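Local coordinates for putative aspartate aminotransferase (PDB 1IUG), which is a putative pyridoxal-phosphate-dependent aminotransferase of class V, probably moving amino groups between aspartate and 2-oxoglutarate, at residues Leu5-Val10 / Val308-Gln313; Gly268-Leu273 / Met340-Leu345; Ala286-Glu291 / Gly318-Leu323. All blocks are in the same frame, centred on the assembly; numbering follows the deposited sequence.

Overall arrangement
All three contacts belong to the small five-stranded sheet and the helices packed on it. Contact 3 is central: its centre lies about 12 Å from those of the other two, whose centres are about 17 Å apart and which do not touch. Strand 307-311 of contact 1 is the sheet neighbour of strand 320-323 of contact 3, and Arg322, on one face of the sheet, joins them. On the face of Phe287 and Phe321, Phe341 and Leu273 of contact 2 pack. Along the chain, contact 3 is nested inside the loop closed by contact 2, while the segments of contact 1 alternate with those of both. One face is helix-covered and apolar; the other bears the predicted substrate-binding arginine.

Contact 1. Residues Leu5-Val10 / Val308-Gln313; sequences LTPGPV and VIAGGQ
The N-terminal segment, just past strand 3-4, runs beside strand 307-311 with Thr6 CA 5.2 Å from Ile309 CA, and one backbone hydrogen bond joins them: Leu5 N donates to Val308 O at 2.9 Å, in the carbonyl plane but bent to 144° at the hydrogen. Val308 also bonds through its backbone to Trp3, so the bond from Leu5 prolongs the pairing at this sheet edge. The methyl of Thr6 does most of the side-chain touching. Thr6 CG2, anti to the carbonyl carbon, lies 3.7 Å from Ile309 C and 4.0 Å from Val308 CG1. The same rotation (chi1 51°) puts Thr6 OG1 in the crowded position between N and C, where it donates to Pro9 O at 3.0 Å, nearly along the C=O axis, and ties the turn that holds the cis peptide before Pro9. Pro7, centre of an inverse gamma turn, sets its CD 4.1 Å from Ala310 CB. His26 of the second subunit packs on Thr6. Thr6 is thus split between two tasks, methyl to the strand and hydroxyl to its own loop; with Pro7 against Arg322, this turn lies beside the predicted substrate-binding arginine and at the subunit interface.

Contact 2. Residues Gly268-Leu273 / Met340-Leu345; sequences GEEGGL and MFREVL
A Schellman motif ends helix 250-270 and, with the residues around it, packs against helix 331-348, joining two helices on the apolar side of the small sheet. Gly272 takes positive phi, and Leu273 N and Gly272 N bond back to Gly268 O and Glu269 O in the last turn. This reversal points Leu273 at the second helix, where its CD1 meets Phe341 CZ tip to tip at 3.9 Å and also approaches the tip of Leu345. Phe341, with CG anti to the backbone N (chi1 -167°), sends the CE2 corner of its ring to the backbone of Gly268, 3.7 Å from Gly268 N. A CB on Gly268 would come close to that corner. Leu345 places CD2 over one face of the Phe341 ring, offset toward its rim, and 4.0 Å from Gly271 CA; a side chain at Gly271 would clash with this methyl. An alanine in place of Phe341 would remove the ring and would probably loosen the packing on Gly268 and Leu273, as well as on Phe321 and Leu323 of the sheet. Outside the apolar part, the exposed Glu270 and Arg342 cross at about a right angle, carboxylate and guanidinium planes 79° apart. Their salt bridge uses one oxygen and NE: Glu270 OE2 lies 2.9 Å from Arg342 NE, and the hydrogen bond is weak, bent to 126° at the hydrogen.

Contact 3. Residues Ala286-Glu291 / Gly318-Leu323; sequences AFYLPE and GKVFRL
Two backbone hydrogen bonds pair strands 286-288 and 320-323 as antiparallel neighbours, their axes 4.8 Å apart, and a third continues the ladder beyond them. Phe287 and Phe321 form the hydrogen-bonded pair: Phe287 N reaches Phe321 O at 3.1 Å, nearly along the C=O axis, and Phe321 N returns to Phe287 O. Past the strand end, Leu289 N donates almost straight (173°) to Lys319 O at 2.9 Å. Packing is tight beside these bonds, with Val320 CB 2.9 Å from Phe287 O. On the face carrying both phenylalanines, Phe321, with CG in the crowded position between N and C (chi1 73°), brings its ring across to Phe287, Phe321 CE2 3.5 Å from Phe287 CB; the rings cross obliquely, planes 32° apart. Leu289 CD2 approaches Phe321 CD2 at 3.9 Å. Separately, Val320 CG1 lies alongside the Tyr288 ring, 3.6 Å from Tyr288 CD2. On the opposite face, Ala286 CB packs on the start of the arginine chain, 3.7 Å from Arg322 CG. The pairing therefore separates two chemistries, an apolar face toward the helices and a buried arginine whose guanidinium bonds to Gly311 O and weakly to Thr132 O, consistent with the predicted substrate binding by Arg322.

Contact 1. Residues Leu5-Val10 / Val308-Gln313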
loop_
_atom_site.group_PDB
_atom_site.type_symbol
_atom_site.label_atom_id
_atom_site.label_comp_id
_atom_site.label_asym_id
_atom_site.label_seq_id
_atom_site.Cartn_x
_atom_site.Cartn_y
_atom_site.Cartn_z
ATOM N N LEU A 5 -0.405 1.678 23.390
ATOM C CA LEU A 5 0.651 0.793 23.873
ATOM C C LEU A 5 0.730 -0.526 23.112
ATOM O O LEU A 5 1.212 -1.528 23.639
ATOM C CB LEU A 5 0.465 0.537 25.375
ATOM C CG LEU A 5 0.425 1.790 26.263
ATOM C CD1 LEU A 5 0.049 1.419 27.696
ATOM C CD2 LEU A 5 1.769 2.520 26.221
ATOM N N THR A 6 0.264 -0.517 21.869
ATOM C CA THR A 6 0.277 -1.706 21.021
ATOM C C THR A 6 1.546 -1.742 20.177
ATOM O O THR A 6 2.083 -0.702 19.799
ATOM C CB THR A 6 -0.934 -1.735 20.072
ATOM O OG1 THR A 6 -1.022 -0.487 19.374
ATOM C CG2 THR A 6 -2.231 -1.984 20.846
ATOM N N PRO A 7 2.047 -2.950 19.877
ATOM C CA PRO A 7 3.261 -3.112 19.072
ATOM C C PRO A 7 3.000 -2.911 17.576
ATOM O O PRO A 7 3.443 -3.709 16.747
ATOM C CB PRO A 7 3.679 -4.544 19.390
ATOM C CG PRO A 7 2.368 -5.229 19.543
ATOM C CD PRO A 7 1.575 -4.253 20.379
ATOM N N GLY A 8 2.297 -1.830 17.244
ATOM C CA GLY A 8 1.981 -1.538 15.857
ATOM C C GLY A 8 0.493 -1.602 15.556
ATOM O O GLY A 8 -0.138 -2.639 15.792
ATOM N N PRO A 9 -0.120 -0.484 15.114
ATOM C CA PRO A 9 0.515 0.822 14.896
ATOM C C PRO A 9 0.996 1.428 16.212
ATOM O O PRO A 9 0.627 0.966 17.299
ATOM C CB PRO A 9 -0.621 1.649 14.291
ATOM C CG PRO A 9 -1.416 0.624 13.546
ATOM C CD PRO A 9 -1.485 -0.484 14.559
ATOM N N VAL A 10 1.814 2.467 16.113
ATOM C CA VAL A 10 2.353 3.116 17.298
ATOM C C VAL A 10 2.082 4.612 17.366
ATOM O O VAL A 10 1.545 5.217 16.437
ATOM C CB VAL A 10 3.893 2.929 17.398
ATOM C CG1 VAL A 10 4.258 1.446 17.463
ATOM C CG2 VAL A 10 4.587 3.616 16.222
ATOM N N VAL A 308 -4.511 1.691 25.172
ATOM C CA VAL A 308 -4.889 0.588 24.296
ATOM C C VAL A 308 -3.769 -0.442 24.331
ATOM O O VAL A 308 -2.602 -0.111 24.084
ATOM C CB VAL A 308 -5.096 1.052 22.831
ATOM C CG1 VAL A 308 -5.565 -0.117 21.973
ATOM C CG2 VAL A 308 -6.107 2.197 22.770
ATOM N N ILE A 309 -4.131 -1.681 24.656
ATOM C CA ILE A 309 -3.175 -2.779 24.735
ATOM C C ILE A 309 -3.549 -3.886 23.751
ATOM O O ILE A 309 -4.587 -3.818 23.093
ATOM C CB ILE A 309 -3.115 -3.369 26.163
ATOM C CG1 ILE A 309 -4.439 -4.063 26.511
ATOM C CG2 ILE A 309 -2.811 -2.258 27.173
ATOM C CD1 ILE A 309 -4.387 -4.878 27.779
ATOM N N ALA A 310 -2.701 -4.905 23.646
ATOM C CA ALA A 310 -2.967 -6.011 22.737
ATOM C C ALA A 310 -3.026 -7.346 23.470
ATOM O O ALA A 310 -2.502 -7.482 24.576
ATOM C CB ALA A 310 -1.916 -6.052 21.632
ATOM N N GLY A 311 -3.679 -8.323 22.850
ATOM C CA GLY A 311 -3.798 -9.636 23.456
ATOM C C GLY A 311 -2.995 -10.691 22.725
ATOM O O GLY A 311 -2.139 -10.373 21.900
ATOM N N GLY A 312 -3.288 -11.954 23.025
ATOM C CA GLY A 312 -2.590 -13.058 22.391
ATOM C C GLY A 312 -3.227 -13.526 21.098
ATOM O O GLY A 312 -4.390 -13.232 20.825
ATOM N N GLN A 313 -2.453 -14.264 20.309
ATOM C CA GLN A 313 -2.901 -14.802 19.027
ATOM C C GLN A 313 -2.586 -16.298 18.995
ATOM O O GLN A 313 -1.672 -16.758 19.685
ATOM C CB GLN A 313 -2.178 -14.088 17.876
ATOM C CG GLN A 313 -2.382 -12.568 17.842
ATOM C CD GLN A 313 -1.070 -11.797 17.758
ATOM O OE1 GLN A 313 -0.837 -11.040 16.811
ATOM N NE2 GLN A 313 -0.209 -11.982 18.754
#

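Contact 2. Residues Gly268-Leu273 / Met340-Leu345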
loop_
_atom_site.group_PDB
_atom_site.type_symbol
_atom_site.label_atom_id
_atom_site.label_comp_id
_atom_site.label_asym_id
_atom_site.label_seq_id
_atom_site.Cartn_x
_atom_site.Cartn_y
_atom_site.Cartn_z
ATOM N N GLY A 268 5.984 -5.803 35.740
ATOM C CA GLY A 268 5.184 -7.014 35.677
ATOM C C GLY A 268 5.713 -8.131 36.559
ATOM O O GLY A 268 4.942 -8.800 37.249
ATOM N N GLU A 269 7.029 -8.326 36.545
ATOM C CA GLU A 269 7.667 -9.367 37.342
ATOM C C GLU A 269 7.527 -9.140 38.846
ATOM O O GLU A 269 7.294 -10.090 39.592
ATOM C CB GLU A 269 9.135 -9.516 36.952
ATOM C CG GLU A 269 9.324 -10.075 35.548
ATOM C CD GLU A 269 10.781 -10.165 35.130
ATOM O OE1 GLU A 269 11.579 -9.274 35.503
ATOM O OE2 GLU A 269 11.128 -11.130 34.417
ATOM N N GLU A 270 7.660 -7.891 39.290
ATOM C CA GLU A 270 7.509 -7.588 40.711
ATOM C C GLU A 270 6.043 -7.788 41.113
ATOM O O GLU A 270 5.737 -8.026 42.281
ATOM C CB GLU A 270 7.965 -6.160 41.034
ATOM C CG GLU A 270 7.086 -5.066 40.450
ATOM C CD GLU A 270 7.353 -3.693 41.050
ATOM O OE1 GLU A 270 8.536 -3.306 41.183
ATOM O OE2 GLU A 270 6.369 -2.997 41.381
ATOM N N GLY A 271 5.149 -7.701 40.130
ATOM C CA GLY A 271 3.731 -7.895 40.376
ATOM C C GLY A 271 3.331 -9.360 40.308
ATOM O O GLY A 271 2.150 -9.693 40.410
ATOM N N GLY A 272 4.314 -10.233 40.095
ATOM C CA GLY A 272 4.056 -11.660 40.031
ATOM C C GLY A 272 3.688 -12.253 38.681
ATOM O O GLY A 272 3.254 -13.404 38.621
ATOM N N LEU A 273 3.856 -11.490 37.603
ATOM C CA LEU A 273 3.532 -11.987 36.267
ATOM C C LEU A 273 4.701 -12.761 35.680
ATOM O O LEU A 273 5.858 -12.491 35.998
ATOM C CB LEU A 273 3.163 -10.840 35.326
ATOM C CG LEU A 273 2.058 -9.877 35.749
ATOM C CD1 LEU A 273 1.770 -8.933 34.597
ATOM C CD2 LEU A 273 0.804 -10.636 36.135
ATOM N N MET A 340 1.077 3.489 35.566
ATOM C CA MET A 340 -0.244 3.046 35.128
ATOM C C MET A 340 -0.317 1.526 35.222
ATOM O O MET A 340 -1.353 0.964 35.579
ATOM C CB MET A 340 -0.495 3.466 33.678
ATOM C CG MET A 340 -1.871 3.073 33.150
ATOM S SD MET A 340 -1.978 3.129 31.354
ATOM C CE MET A 340 -1.919 4.902 31.064
ATOM N N PHE A 341 0.786 0.874 34.866
ATOM C CA PHE A 341 0.879 -0.576 34.908
ATOM C C PHE A 341 0.781 -1.012 36.376
ATOM O O PHE A 341 0.091 -1.978 36.685
ATOM C CB PHE A 341 2.194 -1.035 34.259
ATOM C CG PHE A 341 2.255 -2.511 33.958
ATOM C CD1 PHE A 341 1.113 -3.312 34.030
ATOM C CD2 PHE A 341 3.465 -3.107 33.614
ATOM C CE1 PHE A 341 1.179 -4.677 33.770
ATOM C CE2 PHE A 341 3.538 -4.480 33.351
ATOM C CZ PHE A 341 2.392 -5.263 33.432
ATOM N N ARG A 342 1.431 -0.264 37.270
ATOM C CA ARG A 342 1.383 -0.552 38.705
ATOM C C ARG A 342 -0.074 -0.552 39.157
ATOM O O ARG A 342 -0.536 -1.499 39.782
ATOM C CB ARG A 342 2.108 0.527 39.521
ATOM C CG ARG A 342 3.612 0.622 39.368
ATOM C CD ARG A 342 4.318 -0.658 39.769
ATOM N NE ARG A 342 5.642 -0.435 40.362
ATOM C CZ ARG A 342 6.590 0.367 39.876
ATOM N NH1 ARG A 342 6.400 1.066 38.764
ATOM N NH2 ARG A 342 7.753 0.455 40.507
ATOM N N GLU A 343 -0.788 0.522 38.822
ATOM C CA GLU A 343 -2.193 0.676 39.196
ATOM C C GLU A 343 -3.096 -0.447 38.699
ATOM O O GLU A 343 -3.970 -0.907 39.431
ATOM C CB GLU A 343 -2.729 2.029 38.718
ATOM C CG GLU A 343 -2.019 3.222 39.346
ATOM C CD GLU A 343 -2.683 4.557 39.037
ATOM O OE1 GLU A 343 -3.677 4.581 38.278
ATOM O OE2 GLU A 343 -2.203 5.586 39.563
ATOM N N VAL A 344 -2.891 -0.875 37.455
ATOM C CA VAL A 344 -3.686 -1.956 36.873
ATOM C C VAL A 344 -3.429 -3.261 37.627
ATOM O O VAL A 344 -4.341 -4.066 37.818
ATOM C CB VAL A 344 -3.365 -2.145 35.370
ATOM C CG1 VAL A 344 -4.053 -3.386 34.823
ATOM C CG2 VAL A 344 -3.815 -0.923 34.589
ATOM N N LEU A 345 -2.186 -3.446 38.066
ATOM C CA LEU A 345 -1.787 -4.633 38.809
ATOM C C LEU A 345 -2.447 -4.674 40.193
ATOM O O LEU A 345 -2.948 -5.717 40.615
ATOM C CB LEU A 345 -0.259 -4.681 38.928
ATOM C CG LEU A 345 0.497 -5.694 38.058
ATOM C CD1 LEU A 345 -0.155 -5.856 36.701
ATOM C CD2 LEU A 345 1.947 -5.273 37.920
#

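Contact 3. Residues Ala286-Glu291 / Gly318-Leu323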
loop_
_atom_site.group_PDB
_atom_site.type_symbol
_atom_site.label_atom_id
_atom_site.label_comp_id
_atom_site.label_asym_id
_atom_site.label_seq_id
_atom_site.Cartn_x
_atom_site.Cartn_y
_atom_site.Cartn_z
ATOM N N ALA A 286 5.651 -9.167 26.711
ATOM C CA ALA A 286 4.556 -10.130 26.746
ATOM C C ALA A 286 4.462 -10.831 28.096
ATOM O O ALA A 286 5.466 -11.304 28.630
ATOM C CB ALA A 286 4.720 -11.149 25.625
ATOM N N PHE A 287 3.245 -10.900 28.634
ATOM C CA PHE A 287 3.008 -11.529 29.931
ATOM C C PHE A 287 1.902 -12.571 29.910
ATOM O O PHE A 287 0.920 -12.438 29.176
ATOM C CB PHE A 287 2.613 -10.480 30.977
ATOM C CG PHE A 287 3.664 -9.446 31.241
ATOM C CD1 PHE A 287 3.524 -8.157 30.739
ATOM C CD2 PHE A 287 4.779 -9.752 32.009
ATOM C CE1 PHE A 287 4.484 -7.183 31.000
ATOM C CE2 PHE A 287 5.745 -8.788 32.278
ATOM C CZ PHE A 287 5.599 -7.498 31.771
ATOM N N TYR A 288 2.062 -13.603 30.733
ATOM C CA TYR A 288 1.038 -14.632 30.870
ATOM C C TYR A 288 0.030 -14.061 31.865
ATOM O O TYR A 288 0.419 -13.460 32.872
ATOM C CB TYR A 288 1.623 -15.931 31.439
ATOM C CG TYR A 288 2.261 -16.834 30.412
ATOM C CD1 TYR A 288 3.643 -17.025 30.385
ATOM C CD2 TYR A 288 1.483 -17.506 29.470
ATOM C CE1 TYR A 288 4.237 -17.864 29.444
ATOM C CE2 TYR A 288 2.067 -18.348 28.523
ATOM C CZ TYR A 288 3.445 -18.520 28.518
ATOM O OH TYR A 288 4.028 -19.343 27.583
ATOM N N LEU A 289 -1.255 -14.194 31.554
ATOM C CA LEU A 289 -2.309 -13.710 32.437
ATOM C C LEU A 289 -2.305 -14.503 33.741
ATOM O O LEU A 289 -2.067 -15.711 33.740
ATOM C CB LEU A 289 -3.679 -13.857 31.766
ATOM C CG LEU A 289 -4.109 -12.801 30.748
ATOM C CD1 LEU A 289 -5.345 -13.281 30.012
ATOM C CD2 LEU A 289 -4.381 -11.482 31.450
ATOM N N PRO A 290 -2.522 -13.820 34.879
ATOM C CA PRO A 290 -2.543 -14.505 36.176
ATOM C C PRO A 290 -3.702 -15.498 36.205
ATOM O O PRO A 290 -4.673 -15.360 35.452
ATOM C CB PRO A 290 -2.778 -13.362 37.163
ATOM C CG PRO A 290 -2.172 -12.183 36.474
ATOM C CD PRO A 290 -2.634 -12.362 35.054
ATOM N N GLU A 291 -3.595 -16.499 37.070
ATOM C CA GLU A 291 -4.628 -17.520 37.193
ATOM C C GLU A 291 -5.975 -16.923 37.615
ATOM O O GLU A 291 -6.054 -16.184 38.599
ATOM C CB GLU A 291 -4.191 -18.584 38.204
ATOM C CG GLU A 291 -4.967 -19.885 38.113
ATOM C CD GLU A 291 -4.794 -20.568 36.766
ATOM O OE1 GLU A 291 -3.649 -20.948 36.431
ATOM O OE2 GLU A 291 -5.803 -20.718 36.042
ATOM N N GLY A 318 -6.260 -15.377 24.528
ATOM C CA GLY A 318 -6.919 -15.441 25.820
ATOM C C GLY A 318 -6.017 -15.823 26.986
ATOM O O GLY A 318 -6.460 -15.826 28.136
ATOM N N LYS A 319 -4.749 -16.114 26.703
ATOM C CA LYS A 319 -3.795 -16.508 27.734
ATOM C C LYS A 319 -2.780 -15.427 28.126
ATOM O O LYS A 319 -2.178 -15.507 29.198
ATOM C CB LYS A 319 -3.017 -17.756 27.289
ATOM C CG LYS A 319 -3.829 -19.036 27.165
ATOM C CD LYS A 319 -4.465 -19.418 28.496
ATOM C CE LYS A 319 -5.281 -20.715 28.420
ATOM N NZ LYS A 319 -5.297 -21.351 27.069
ATOM N N VAL A 320 -2.574 -14.435 27.259
ATOM C CA VAL A 320 -1.586 -13.382 27.523
ATOM C C VAL A 320 -2.006 -11.962 27.125
ATOM O O VAL A 320 -3.061 -11.758 26.520
ATOM C CB VAL A 320 -0.247 -13.671 26.772
ATOM C CG1 VAL A 320 0.302 -15.049 27.122
ATOM C CG2 VAL A 320 -0.443 -13.537 25.266
ATOM N N PHE A 321 -1.169 -10.989 27.490
ATOM C CA PHE A 321 -1.401 -9.594 27.139
ATOM C C PHE A 321 -0.087 -8.947 26.773
ATOM O O PHE A 321 0.966 -9.420 27.210
ATOM C CB PHE A 321 -2.129 -8.824 28.229
ATOM C CG PHE A 321 -1.346 -8.485 29.449
ATOM C CD1 PHE A 321 -0.817 -7.214 29.637
ATOM C CD2 PHE A 321 -1.190 -9.428 30.458
ATOM C CE1 PHE A 321 -0.149 -6.884 30.810
ATOM C CE2 PHE A 321 -0.524 -9.110 31.638
ATOM C CZ PHE A 321 -0.003 -7.835 31.813
ATOM N N ARG A 322 -0.099 -7.878 25.987
ATOM C CA ARG A 322 1.142 -7.261 25.597
ATOM C C ARG A 322 1.104 -5.786 25.629
ATOM O O ARG A 322 0.116 -5.118 25.344
ATOM C CB ARG A 322 1.585 -7.755 24.231
ATOM C CG ARG A 322 1.926 -9.240 24.245
ATOM C CD ARG A 322 2.165 -9.752 22.850
ATOM N NE ARG A 322 0.915 -9.789 22.114
ATOM C CZ ARG A 322 0.794 -9.410 20.833
ATOM N NH1 ARG A 322 1.855 -8.992 20.166
ATOM N NH2 ARG A 322 -0.395 -9.457 20.249
ATOM N N LEU A 323 2.258 -5.328 26.022
ATOM C CA LEU A 323 2.539 -3.943 26.229
ATOM C C LEU A 323 3.722 -3.513 25.414
ATOM O O LEU A 323 4.699 -4.243 25.278
ATOM C CB LEU A 323 2.793 -3.663 27.710
ATOM C CG LEU A 323 1.618 -3.869 28.674
ATOM C CD1 LEU A 323 2.065 -3.638 30.111
ATOM C CD2 LEU A 323 0.452 -2.957 28.324
#